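Local coordinates for MOG1 protein (Saccharomyces cerevisiae, PDB 1JHS), which binds the small GTPase Gsp1, the yeast Ran, and takes part in nuclear protein import and export of poly(A)+ mRNA, at residues Val16-Phe21 and Asp49-Asn54; Tyr37-Arg42 and Thr53-Ile58; Ile57-Leu62 and Val140-Asn145. The protein carries 1 engineered substitution. All blocks are in the same frame, centred on the assembly; numbering follows the deposited sequence.

Contact 1: residues Val16-Phe21 and Asp49-Asn54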
ATOM      1  N   VAL A  16       4.564  -6.057  -9.487  1.00 11.07           N
ATOM      2  CA  VAL A  16       3.520  -7.045  -9.772  1.00 10.62           C
ATOM      3  C   VAL A  16       2.233  -6.654  -9.083  1.00 10.60           C
ATOM      4  O   VAL A  16       2.265  -5.895  -8.116  1.00  9.95           O
ATOM      5  CB  VAL A  16       3.921  -8.449  -9.266  1.00 10.68           C
ATOM      6  CG1 VAL A  16       5.199  -8.906  -9.950  1.00 10.25           C
ATOM      7  CG2 VAL A  16       4.128  -8.422  -7.726  1.00 10.55           C
ATOM      8  N   VAL A  17       1.104  -7.135  -9.623  1.00 10.83           N
ATOM      9  CA  VAL A  17      -0.205  -6.937  -9.007  1.00 11.81           C
ATOM     10  C   VAL A  17      -1.000  -8.247  -9.169  1.00 11.52           C
ATOM     11  O   VAL A  17      -0.692  -9.083 -10.042  1.00 12.00           O
ATOM     12  CB  VAL A  17      -1.026  -5.730  -9.602  1.00 12.05           C
ATOM     13  CG1 VAL A  17      -0.195  -4.437  -9.537  1.00 11.94           C
ATOM     14  CG2 VAL A  17      -1.492  -6.037 -11.011  1.00 12.19           C
ATOM     15  N   PRO A  18      -2.019  -8.464  -8.321  1.00 11.10           N
ATOM     16  CA  PRO A  18      -2.795  -9.706  -8.441  1.00 11.98           C
ATOM     17  C   PRO A  18      -3.664  -9.780  -9.681  1.00 11.68           C
ATOM     18  O   PRO A  18      -4.043  -8.762 -10.253  1.00 11.20           O
ATOM     19  CB  PRO A  18      -3.695  -9.696  -7.196  1.00 11.52           C
ATOM     20  CG  PRO A  18      -2.988  -8.768  -6.232  1.00 11.39           C
ATOM     21  CD  PRO A  18      -2.473  -7.678  -7.169  1.00 11.40           C
ATOM     22  N   PRO A  19      -4.005 -11.010 -10.102  1.00 11.36           N
ATOM     23  CA  PRO A  19      -4.866 -11.119 -11.280  1.00 12.09           C
ATOM     24  C   PRO A  19      -6.247 -10.532 -10.929  1.00 11.96           C
ATOM     25  O   PRO A  19      -6.663 -10.530  -9.764  1.00 11.62           O
ATOM     26  CB  PRO A  19      -4.905 -12.627 -11.549  1.00 11.78           C
ATOM     27  CG  PRO A  19      -4.541 -13.270 -10.209  1.00 12.08           C
ATOM     28  CD  PRO A  19      -3.487 -12.328  -9.678  1.00 11.74           C
ATOM     29  N   GLY A  20      -6.929  -9.988 -11.924  1.00 12.28           N
ATOM     30  CA  GLY A  20      -8.241  -9.414 -11.671  1.00 13.04           C
ATOM     31  C   GLY A  20      -8.197  -7.959 -11.240  1.00 13.45           C
ATOM     32  O   GLY A  20      -9.255  -7.355 -10.998  1.00 13.40           O
ATOM     33  N   PHE A  21      -6.993  -7.398 -11.118  1.00 13.49           N
ATOM     34  CA  PHE A  21      -6.843  -5.997 -10.721  1.00 14.07           C
ATOM     35  C   PHE A  21      -6.642  -5.193 -11.999  1.00 15.04           C
ATOM     36  O   PHE A  21      -5.798  -5.540 -12.823  1.00 15.75           O
ATOM     37  CB  PHE A  21      -5.634  -5.806  -9.796  1.00 13.12           C
ATOM     38  CG  PHE A  21      -5.928  -6.069  -8.348  1.00 12.51           C
ATOM     39  CD1 PHE A  21      -6.310  -7.338  -7.918  1.00 12.01           C
ATOM     40  CD2 PHE A  21      -5.814  -5.042  -7.397  1.00 12.24           C
ATOM     41  CE1 PHE A  21      -6.575  -7.588  -6.567  1.00 11.48           C
ATOM     42  CE2 PHE A  21      -6.077  -5.288  -6.048  1.00 11.84           C
ATOM     43  CZ  PHE A  21      -6.461  -6.573  -5.634  1.00 11.61           C
ATOM     44  N   ASP A  49      -5.720 -16.625  -3.696  1.00 30.36           N
ATOM     45  CA  ASP A  49      -5.052 -15.419  -3.196  1.00 28.44           C
ATOM     46  C   ASP A  49      -5.241 -15.004  -1.748  1.00 26.53           C
ATOM     47  O   ASP A  49      -4.321 -14.487  -1.116  1.00 26.32           O
ATOM     48  CB  ASP A  49      -5.503 -14.194  -4.032  1.00 29.16           C
ATOM     49  CG  ASP A  49      -4.704 -14.035  -5.269  1.00 29.94           C
ATOM     50  OD1 ASP A  49      -4.667 -12.924  -5.817  1.00 30.06           O
ATOM     51  OD2 ASP A  49      -4.088 -15.046  -5.693  1.00 31.43           O
ATOM     52  N   GLY A  50      -6.461 -15.159  -1.259  1.00 24.53           N
ATOM     53  CA  GLY A  50      -6.769 -14.723   0.082  1.00 21.96           C
ATOM     54  C   GLY A  50      -7.362 -13.317   0.022  1.00 20.25           C
ATOM     55  O   GLY A  50      -7.763 -12.776   1.043  1.00 19.84           O
ATOM     56  N   LEU A  51      -7.411 -12.727  -1.173  1.00 18.67           N
ATOM     57  CA  LEU A  51      -7.965 -11.377  -1.344  1.00 17.27           C
ATOM     58  C   LEU A  51      -9.477 -11.442  -1.574  1.00 16.34           C
ATOM     59  O   LEU A  51     -10.011 -12.494  -1.918  1.00 16.46           O
ATOM     60  CB  LEU A  51      -7.295 -10.669  -2.533  1.00 16.65           C
ATOM     61  CG  LEU A  51      -5.768 -10.556  -2.474  1.00 16.33           C
ATOM     62  CD1 LEU A  51      -5.219  -9.740  -3.664  1.00 16.57           C
ATOM     63  CD2 LEU A  51      -5.398  -9.893  -1.155  1.00 16.49           C
ATOM     64  N   ALA A  52     -10.177 -10.334  -1.352  1.00 15.49           N
ATOM     65  CA  ALA A  52     -11.624 -10.322  -1.580  1.00 14.33           C
ATOM     66  C   ALA A  52     -11.850  -9.598  -2.914  1.00 13.86           C
ATOM     67  O   ALA A  52     -11.253  -9.991  -3.926  1.00 13.55           O
ATOM     68  CB  ALA A  52     -12.337  -9.616  -0.415  1.00 14.81           C
ATOM     69  N   THR A  53     -12.689  -8.562  -2.948  1.00 12.61           N
ATOM     70  CA  THR A  53     -12.901  -7.856  -4.215  1.00 12.06           C
ATOM     71  C   THR A  53     -12.887  -6.344  -4.080  1.00 11.10           C
ATOM     72  O   THR A  53     -13.241  -5.658  -5.027  1.00 11.32           O
ATOM     73  CB  THR A  53     -14.265  -8.228  -4.927  1.00 12.30           C
ATOM     74  OG1 THR A  53     -15.367  -7.713  -4.166  1.00 13.01           O
ATOM     75  CG2 THR A  53     -14.436  -9.738  -5.056  1.00 12.97           C
ATOM     76  N   ASN A  54     -12.448  -5.818  -2.933  1.00 10.39           N
ATOM     77  CA  ASN A  54     -12.482  -4.369  -2.741  1.00  9.51           C
ATOM     78  C   ASN A  54     -11.165  -3.668  -2.418  1.00  9.03           C
ATOM     79  O   ASN A  54     -11.188  -2.507  -2.045  1.00  8.11           O
ATOM     80  CB  ASN A  54     -13.531  -4.003  -1.678  1.00  9.38           C
ATOM     81  CG  ASN A  54     -13.178  -4.536  -0.292  1.00 10.31           C
ATOM     82  OD1 ASN A  54     -12.175  -5.232  -0.131  1.00  9.93           O
ATOM     83  ND2 ASN A  54     -14.016  -4.228   0.717  1.00  9.81           N
TER

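Contact 2: residues Tyr37-Arg42 and Thr53-Ile58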
ATOM      1  N   TYR A  37      -4.324   0.775  -9.178  1.00  9.51           N
ATOM      2  CA  TYR A  37      -4.960  -0.486  -9.585  1.00 10.14           C
ATOM      3  C   TYR A  37      -6.114  -0.778  -8.634  1.00  9.86           C
ATOM      4  O   TYR A  37      -5.985  -0.545  -7.419  1.00  9.30           O
ATOM      5  CB  TYR A  37      -3.964  -1.650  -9.511  1.00 10.85           C
ATOM      6  CG  TYR A  37      -2.981  -1.639 -10.643  1.00 11.79           C
ATOM      7  CD1 TYR A  37      -1.902  -0.758 -10.639  1.00 12.33           C
ATOM      8  CD2 TYR A  37      -3.192  -2.432 -11.777  1.00 12.35           C
ATOM      9  CE1 TYR A  37      -1.056  -0.652 -11.744  1.00 13.20           C
ATOM     10  CE2 TYR A  37      -2.350  -2.334 -12.896  1.00 13.15           C
ATOM     11  CZ  TYR A  37      -1.289  -1.435 -12.861  1.00 13.48           C
ATOM     12  OH  TYR A  37      -0.455  -1.301 -13.950  1.00 14.85           O
ATOM     13  N   VAL A  38      -7.240  -1.255  -9.158  1.00  9.84           N
ATOM     14  CA  VAL A  38      -8.363  -1.605  -8.264  1.00  9.94           C
ATOM     15  C   VAL A  38      -8.818  -3.037  -8.525  1.00  9.98           C
ATOM     16  O   VAL A  38      -8.752  -3.543  -9.667  1.00  9.27           O
ATOM     17  CB  VAL A  38      -9.617  -0.690  -8.422  1.00 10.13           C
ATOM     18  CG1 VAL A  38      -9.309   0.735  -7.951  1.00 10.07           C
ATOM     19  CG2 VAL A  38     -10.117  -0.724  -9.872  1.00 10.22           C
ATOM     20  N   ASN A  39      -9.251  -3.700  -7.455  1.00 10.32           N
ATOM     21  CA  ASN A  39      -9.694  -5.084  -7.561  1.00 11.29           C
ATOM     22  C   ASN A  39     -11.014  -5.073  -8.348  1.00 12.17           C
ATOM     23  O   ASN A  39     -12.009  -4.512  -7.871  1.00 12.28           O
ATOM     24  CB  ASN A  39      -9.938  -5.655  -6.151  1.00 10.56           C
ATOM     25  CG  ASN A  39     -10.234  -7.148  -6.170  1.00 10.77           C
ATOM     26  OD1 ASN A  39     -10.828  -7.663  -7.127  1.00  9.56           O
ATOM     27  ND2 ASN A  39      -9.838  -7.846  -5.108  1.00 10.37           N
ATOM     28  N   SER A  40     -11.019  -5.676  -9.541  1.00 13.61           N
ATOM     29  CA  SER A  40     -12.245  -5.734 -10.351  1.00 15.28           C
ATOM     30  C   SER A  40     -12.799  -7.162 -10.461  1.00 16.20           C
ATOM     31  O   SER A  40     -13.580  -7.456 -11.364  1.00 15.59           O
ATOM     32  CB  SER A  40     -11.984  -5.188 -11.754  1.00 15.69           C
ATOM     33  OG  SER A  40     -11.040  -6.014 -12.410  1.00 17.21           O
ATOM     34  N   ARG A  41     -12.409  -8.039  -9.534  1.00 16.86           N
ATOM     35  CA  ARG A  41     -12.887  -9.423  -9.537  1.00 18.64           C
ATOM     36  C   ARG A  41     -14.381  -9.514  -9.235  1.00 20.28           C
ATOM     37  O   ARG A  41     -14.923  -8.712  -8.476  1.00 19.93           O
ATOM     38  CB  ARG A  41     -12.156 -10.245  -8.476  1.00 17.72           C
ATOM     39  CG  ARG A  41     -10.649 -10.312  -8.645  1.00 16.79           C
ATOM     40  CD  ARG A  41      -9.993 -11.079  -7.482  1.00 15.60           C
ATOM     41  NE  ARG A  41      -8.555 -11.232  -7.688  1.00 14.32           N
ATOM     42  CZ  ARG A  41      -7.728 -11.832  -6.840  1.00 13.94           C
ATOM     43  NH1 ARG A  41      -8.190 -12.344  -5.708  1.00 13.46           N
ATOM     44  NH2 ARG A  41      -6.440 -11.939  -7.131  1.00 13.02           N
ATOM     45  N   ARG A  42     -15.037 -10.508  -9.819  1.00 22.55           N
ATOM     46  CA  ARG A  42     -16.454 -10.732  -9.554  1.00 25.39           C
ATOM     47  C   ARG A  42     -16.537 -11.543  -8.254  1.00 26.75           C
ATOM     48  O   ARG A  42     -15.598 -12.265  -7.899  1.00 26.45           O
ATOM     49  CB  ARG A  42     -17.104 -11.500 -10.716  1.00 26.24           C
ATOM     50  CG  ARG A  42     -17.139 -10.710 -12.021  1.00 28.00           C
ATOM     51  CD  ARG A  42     -17.955 -11.424 -13.120  1.00 29.39           C
ATOM     52  NE  ARG A  42     -17.387 -12.722 -13.474  1.00 30.47           N
ATOM     53  CZ  ARG A  42     -16.267 -12.885 -14.167  1.00 31.06           C
ATOM     54  NH1 ARG A  42     -15.588 -11.827 -14.596  1.00 31.48           N
ATOM     55  NH2 ARG A  42     -15.817 -14.108 -14.410  1.00 31.79           N
ATOM     56  N   THR A  53     -12.689  -8.562  -2.948  1.00 12.61           N
ATOM     57  CA  THR A  53     -12.901  -7.856  -4.215  1.00 12.06           C
ATOM     58  C   THR A  53     -12.887  -6.344  -4.080  1.00 11.10           C
ATOM     59  O   THR A  53     -13.241  -5.658  -5.027  1.00 11.32           O
ATOM     60  CB  THR A  53     -14.265  -8.228  -4.927  1.00 12.30           C
ATOM     61  OG1 THR A  53     -15.367  -7.713  -4.166  1.00 13.01           O
ATOM     62  CG2 THR A  53     -14.436  -9.738  -5.056  1.00 12.97           C
ATOM     63  N   ASN A  54     -12.448  -5.818  -2.933  1.00 10.39           N
ATOM     64  CA  ASN A  54     -12.482  -4.369  -2.741  1.00  9.51           C
ATOM     65  C   ASN A  54     -11.165  -3.668  -2.418  1.00  9.03           C
ATOM     66  O   ASN A  54     -11.188  -2.507  -2.045  1.00  8.11           O
ATOM     67  CB  ASN A  54     -13.531  -4.003  -1.678  1.00  9.38           C
ATOM     68  CG  ASN A  54     -13.178  -4.536  -0.292  1.00 10.31           C
ATOM     69  OD1 ASN A  54     -12.175  -5.232  -0.131  1.00  9.93           O
ATOM     70  ND2 ASN A  54     -14.016  -4.228   0.717  1.00  9.81           N
ATOM     71  N   GLU A  55     -10.032  -4.344  -2.569  1.00  8.92           N
ATOM     72  CA  GLU A  55      -8.736  -3.691  -2.286  1.00  8.86           C
ATOM     73  C   GLU A  55      -8.309  -2.770  -3.433  1.00  8.54           C
ATOM     74  O   GLU A  55      -8.743  -2.932  -4.558  1.00  8.60           O
ATOM     75  CB  GLU A  55      -7.625  -4.732  -2.076  1.00  8.61           C
ATOM     76  CG  GLU A  55      -7.922  -5.757  -0.975  1.00  9.50           C
ATOM     77  CD  GLU A  55      -8.693  -6.956  -1.511  1.00 10.06           C
ATOM     78  OE1 GLU A  55      -9.015  -6.967  -2.721  1.00 11.08           O
ATOM     79  OE2 GLU A  55      -8.958  -7.895  -0.735  1.00 10.48           O
ATOM     80  N   SER A  56      -7.469  -1.789  -3.134  1.00  8.43           N
ATOM     81  CA  SER A  56      -6.964  -0.882  -4.167  1.00  8.49           C
ATOM     82  C   SER A  56      -5.495  -0.644  -3.859  1.00  8.33           C
ATOM     83  O   SER A  56      -5.062  -0.681  -2.692  1.00  8.09           O
ATOM     84  CB  SER A  56      -7.750   0.438  -4.196  1.00  7.90           C
ATOM     85  OG  SER A  56      -7.850   1.025  -2.916  1.00  8.91           O
ATOM     86  N   ILE A  57      -4.739  -0.419  -4.913  1.00  8.36           N
ATOM     87  CA  ILE A  57      -3.299  -0.236  -4.825  1.00  8.54           C
ATOM     88  C   ILE A  57      -2.872   1.081  -5.476  1.00  8.78           C
ATOM     89  O   ILE A  57      -3.251   1.362  -6.611  1.00  8.24           O
ATOM     90  CB  ILE A  57      -2.566  -1.388  -5.584  1.00  8.83           C
ATOM     91  CG1 ILE A  57      -2.968  -2.756  -4.992  1.00  9.12           C
ATOM     92  CG2 ILE A  57      -1.040  -1.160  -5.544  1.00  9.45           C
ATOM     93  CD1 ILE A  57      -2.485  -3.994  -5.843  1.00  9.86           C
ATOM     94  N   ILE A  58      -2.096   1.878  -4.756  1.00  9.05           N
ATOM     95  CA  ILE A  58      -1.600   3.134  -5.311  1.00  9.46           C
ATOM     96  C   ILE A  58      -0.079   3.160  -5.164  1.00  9.78           C
ATOM     97  O   ILE A  58       0.450   2.849  -4.112  1.00  9.80           O
ATOM     98  CB  ILE A  58      -2.128   4.382  -4.564  1.00  9.80           C
ATOM     99  CG1 ILE A  58      -3.644   4.525  -4.731  1.00 10.13           C
ATOM    100  CG2 ILE A  58      -1.416   5.653  -5.144  1.00  9.66           C
ATOM    101  CD1 ILE A  58      -4.199   5.732  -4.019  1.00 11.78           C
TER

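Contact 3: residues Ile57-Leu62 and Val140-Asn145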
ATOM      1  N   ILE A  57      -4.739  -0.419  -4.913  1.00  8.36           N
ATOM      2  CA  ILE A  57      -3.299  -0.236  -4.825  1.00  8.54           C
ATOM      3  C   ILE A  57      -2.872   1.081  -5.476  1.00  8.78           C
ATOM      4  O   ILE A  57      -3.251   1.362  -6.611  1.00  8.24           O
ATOM      5  CB  ILE A  57      -2.566  -1.388  -5.584  1.00  8.83           C
ATOM      6  CG1 ILE A  57      -2.968  -2.756  -4.992  1.00  9.12           C
ATOM      7  CG2 ILE A  57      -1.040  -1.160  -5.544  1.00  9.45           C
ATOM      8  CD1 ILE A  57      -2.485  -3.994  -5.843  1.00  9.86           C
ATOM      9  N   ILE A  58      -2.096   1.878  -4.756  1.00  9.05           N
ATOM     10  CA  ILE A  58      -1.600   3.134  -5.311  1.00  9.46           C
ATOM     11  C   ILE A  58      -0.079   3.160  -5.164  1.00  9.78           C
ATOM     12  O   ILE A  58       0.450   2.849  -4.112  1.00  9.80           O
ATOM     13  CB  ILE A  58      -2.128   4.382  -4.564  1.00  9.80           C
ATOM     14  CG1 ILE A  58      -3.644   4.525  -4.731  1.00 10.13           C
ATOM     15  CG2 ILE A  58      -1.416   5.653  -5.144  1.00  9.66           C
ATOM     16  CD1 ILE A  58      -4.199   5.732  -4.019  1.00 11.78           C
ATOM     17  N   VAL A  59       0.614   3.510  -6.237  1.00  9.85           N
ATOM     18  CA  VAL A  59       2.068   3.632  -6.196  1.00 10.10           C
ATOM     19  C   VAL A  59       2.227   5.119  -6.412  1.00 10.87           C
ATOM     20  O   VAL A  59       1.614   5.683  -7.330  1.00 10.55           O
ATOM     21  CB  VAL A  59       2.745   2.861  -7.358  1.00 10.34           C
ATOM     22  CG1 VAL A  59       4.244   3.089  -7.318  1.00 10.67           C
ATOM     23  CG2 VAL A  59       2.444   1.374  -7.247  1.00 10.42           C
ATOM     24  N   ASP A  60       3.028   5.772  -5.583  1.00 11.52           N
ATOM     25  CA  ASP A  60       3.178   7.215  -5.714  1.00 12.39           C
ATOM     26  C   ASP A  60       4.649   7.613  -5.660  1.00 12.62           C
ATOM     27  O   ASP A  60       5.367   7.214  -4.747  1.00 12.43           O
ATOM     28  CB  ASP A  60       2.431   7.903  -4.587  1.00 13.03           C
ATOM     29  CG  ASP A  60       1.949   9.295  -4.968  1.00 13.92           C
ATOM     30  OD1 ASP A  60       2.441   9.850  -5.983  1.00 13.97           O
ATOM     31  OD2 ASP A  60       1.071   9.825  -4.248  1.00 14.20           O
ATOM     32  N   LEU A  61       5.082   8.404  -6.639  1.00 13.04           N
ATOM     33  CA  LEU A  61       6.478   8.859  -6.697  1.00 13.60           C
ATOM     34  C   LEU A  61       6.517  10.204  -5.997  1.00 13.94           C
ATOM     35  O   LEU A  61       6.013  11.206  -6.526  1.00 13.79           O
ATOM     36  CB  LEU A  61       6.914   9.004  -8.150  1.00 13.53           C
ATOM     37  CG  LEU A  61       6.766   7.733  -8.998  1.00 13.46           C
ATOM     38  CD1 LEU A  61       7.250   8.018 -10.429  1.00 13.53           C
ATOM     39  CD2 LEU A  61       7.595   6.589  -8.393  1.00 13.30           C
ATOM     40  N   LEU A  62       7.106  10.228  -4.803  1.00 14.24           N
ATOM     41  CA  LEU A  62       7.154  11.442  -4.008  1.00 14.92           C
ATOM     42  C   LEU A  62       8.573  11.969  -3.808  1.00 15.59           C
ATOM     43  O   LEU A  62       9.545  11.263  -4.009  1.00 15.31           O
ATOM     44  CB  LEU A  62       6.511  11.164  -2.643  1.00 14.78           C
ATOM     45  CG  LEU A  62       5.055  10.640  -2.662  1.00 14.73           C
ATOM     46  CD1 LEU A  62       4.578  10.349  -1.229  1.00 15.63           C
ATOM     47  CD2 LEU A  62       4.161  11.695  -3.307  1.00 15.33           C
ATOM     48  N   VAL A 140       9.480   6.324  -3.063  1.00  9.46           N
ATOM     49  CA  VAL A 140       8.326   5.634  -3.664  1.00  8.64           C
ATOM     50  C   VAL A 140       7.444   5.109  -2.528  1.00  8.66           C
ATOM     51  O   VAL A 140       7.929   4.356  -1.679  1.00  8.48           O
ATOM     52  CB  VAL A 140       8.757   4.436  -4.494  1.00  8.88           C
ATOM     53  CG1 VAL A 140       7.511   3.761  -5.129  1.00  7.77           C
ATOM     54  CG2 VAL A 140       9.754   4.891  -5.568  1.00  8.43           C
ATOM     55  N   VAL A 141       6.158   5.481  -2.520  1.00  8.14           N
ATOM     56  CA  VAL A 141       5.248   5.002  -1.474  1.00  7.98           C
ATOM     57  C   VAL A 141       4.156   4.138  -2.124  1.00  8.38           C
ATOM     58  O   VAL A 141       3.450   4.581  -3.019  1.00  8.07           O
ATOM     59  CB  VAL A 141       4.613   6.170  -0.664  1.00  8.23           C
ATOM     60  CG1 VAL A 141       3.644   5.630   0.408  1.00  8.05           C
ATOM     61  CG2 VAL A 141       5.724   6.986   0.030  1.00  8.08           C
ATOM     62  N   ILE A 142       4.062   2.887  -1.684  1.00  8.70           N
ATOM     63  CA  ILE A 142       3.053   1.973  -2.219  1.00  8.69           C
ATOM     64  C   ILE A 142       2.021   1.778  -1.118  1.00  8.90           C
ATOM     65  O   ILE A 142       2.395   1.408   0.009  1.00  9.08           O
ATOM     66  CB  ILE A 142       3.652   0.590  -2.588  1.00  9.24           C
ATOM     67  CG1 ILE A 142       4.748   0.751  -3.657  1.00  9.43           C
ATOM     68  CG2 ILE A 142       2.551  -0.312  -3.172  1.00  9.19           C
ATOM     69  CD1 ILE A 142       5.314  -0.587  -4.234  1.00 10.34           C
ATOM     70  N   SER A 143       0.743   2.061  -1.409  1.00  8.70           N
ATOM     71  CA  SER A 143      -0.307   1.872  -0.401  1.00  8.55           C
ATOM     72  C   SER A 143      -1.361   0.907  -0.927  1.00  8.29           C
ATOM     73  O   SER A 143      -1.702   0.928  -2.111  1.00  8.42           O
ATOM     74  CB  SER A 143      -0.977   3.208   0.014  1.00  8.40           C
ATOM     75  OG  SER A 143      -1.367   4.036  -1.080  1.00 10.01           O
ATOM     76  N   ILE A 144      -1.836   0.027  -0.051  1.00  8.38           N
ATOM     77  CA  ILE A 144      -2.862  -0.925  -0.437  1.00  7.96           C
ATOM     78  C   ILE A 144      -3.950  -0.785   0.615  1.00  8.56           C
ATOM     79  O   ILE A 144      -3.721  -1.060   1.788  1.00  8.07           O
ATOM     80  CB  ILE A 144      -2.336  -2.386  -0.464  1.00  7.38           C
ATOM     81  CG1 ILE A 144      -1.126  -2.500  -1.414  1.00  6.81           C
ATOM     82  CG2 ILE A 144      -3.494  -3.332  -0.935  1.00  6.64           C
ATOM     83  CD1 ILE A 144      -0.500  -3.939  -1.538  1.00  6.38           C
ATOM     84  N   ASN A 145      -5.135  -0.361   0.175  1.00  9.24           N
ATOM     85  CA  ASN A 145      -6.264  -0.161   1.070  1.00 10.07           C
ATOM     86  C   ASN A 145      -7.098  -1.432   1.207  1.00  9.78           C
ATOM     87  O   ASN A 145      -7.423  -2.065   0.207  1.00  9.08           O
ATOM     88  CB  ASN A 145      -7.139   0.968   0.541  1.00 11.97           C
ATOM     89  CG  ASN A 145      -6.354   2.203   0.295  1.00 13.86           C
ATOM     90  OD1 ASN A 145      -5.818   2.812   1.240  1.00 16.13           O
ATOM     91  ND2 ASN A 145      -6.244   2.599  -0.977  1.00 15.40           N
TER

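Contact 1: residues Val16-Phe21 and Asp49-Asn54
Leu51 pushes one methyl, CD1, into the angle between Pro18 and Phe21, and this is the tight part of the contact. Its CG is anti to the carbonyl carbon (chi1 -56°). CD1 of Leu51 lies 3.5 Å from CG of Pro18 and also touches the proline CB. The same Leu51 CD1 stands 3.9 Å from CE1 of Phe21, approaching the ring obliquely, and both residues meet the leucine side chain at about a right angle. Pro18 packs on the aromatic ring as well, its CD 3.9 Å above the ring plane of Phe21 and over the centre. Helix 163-178 closes the cluster through Val168, against Leu51, and Leu171, against Pro18. Toward Asp49 the contact thins to a carboxylate oxygen against proline carbons, OD1 of Asp49 lying 3.6 Å from CB of Pro18. Loosest is Pro19, partly exposed, whose CD reaches Asp49 OD1 tip to tip at 4.1 Å. No hydrogen bond crosses between the segments. The type II turn Pro18-Phe21 and the loop 49-54 are therefore joined directly by apolar packing, while the guanidinium of Arg41 links them through polar bonds, NE to Pro19 O and NH2 in a salt bridge to Asp49 OD1.

Contact 2: residues Tyr37-Arg42 and Thr53-Ile58
Asn39 reaches Glu55 through both its backbone and its amide. Its ND2 donates to OE1 of Glu55 at 2.7 Å, nearly in the amide plane, and the amide and carboxylate planes are 20° apart. CG of Asn39 is anti to the backbone N (chi1 -173°), which sets CG against CA and C of Thr53. The other end of the amide makes an Asx turn, OD1 accepting from N of Arg41 at 2.9 Å. Ala52 O takes a second bond from ND2, and OE2 of Glu55 is held by Ala52 N and by a salt bridge to Arg164. An alanine in place of Asn39 would probably leave OE1 of Glu55, the carbonyl O of Ala52 and the N-H of Arg41 without these mates and let the start of the loop move. Backbone pairing follows: Asn39 N binds Glu55 O at 3.0 Å, and Tyr37 and Ile57 exchange two bonds of 2.8 Å, N of each to O of the other. Farther out, CB of Tyr37 lies 4.2 Å from CB of Ile57, and Val38 CG1 touches Ser56 CB on the other face. Thr53 turns CG2 toward the carbonyl O of Arg41, 3.6 Å away. The axes of 37-39 and 56-58 come within 4.7 Å, antiparallel at 170°: sequence-adjacent strands joined by a long loop, a beta hairpin, its loop end held by the Asn39-Glu55 pair.

Contact 3: residues Ile57-Leu62 and Val140-Asn145
Val140 packs its two methyls against different neighbours on segment 57-62: CG1 meets CG1 of Val59 at 4.0 Å, and CG2 meets CD2 of Leu61 at 3.9 Å. With CG1 anti to the backbone N (chi1 -179°) and CG2 beside it, the branch straddles the two residues. Val141 points to the other face, where its CG2 touches CD1 of Leu62 at 3.8 Å and His77 and Leu81 of helix 70-83 pack over it. Its backbone N and O bind O and N of Asp60, both at 2.9 Å; the bond from Asp60 N is the more bent, at 145°. The carboxylate of Asp60 turns away from this strand to Thr33 and Gln34. Ile142 returns to the face of Val140, facing Val59 in a non-hydrogen-bonded pair, with CG1 and the valine CG2 in loose contact; its CA also makes a CA-H...O contact with Ile58 O. Ser143 N and O bind O and N of Ile58, each at 2.8 Å. OG of Ser143 lies 3.6 Å from CB of Ile58. Ile144 lies beside Ile57, both pointing the same way, and their CG1 atoms are 4.0 Å apart. Helix 163-178 packs on this pair through Leu171 and Leu172 on Ile144 and Met175 on Ile57. Beyond it, ND2 of Asn145 bonds to OG of Ser56, the residue before Ile57. Regular antiparallel pairing of two central strands, with helix 163-178 on the face of Ile57 and Ile144 and helix 70-83 on that of Val141 and Ser143, is characteristic of an alpha-beta-alpha sandwich, consistent with the Mog1/PsbP fold.

Contacts 2 and 3 lie in the same seven-stranded antiparallel sheet and share strand 56-63, which pairs with 34-39 in contact 2 and with 138-147 in contact 3; their centres are about 14 Å apart. Contact 1 lies where strand 13-17 of the three-stranded sheet passes into edge strand 21-23 of this one, its centre about 6 Å from that of contact 2 and 16 Å from that of contact 3. Segment 49-54 runs into 53-58, which overlaps 57-62; contact 3 then closes a far longer span of chain. Arg41 of contact 2 binds Asp49 of contact 1, and Ile57 of contacts 2 and 3 also packs on Pro18 and Phe21, so the three contacts touch one another directly.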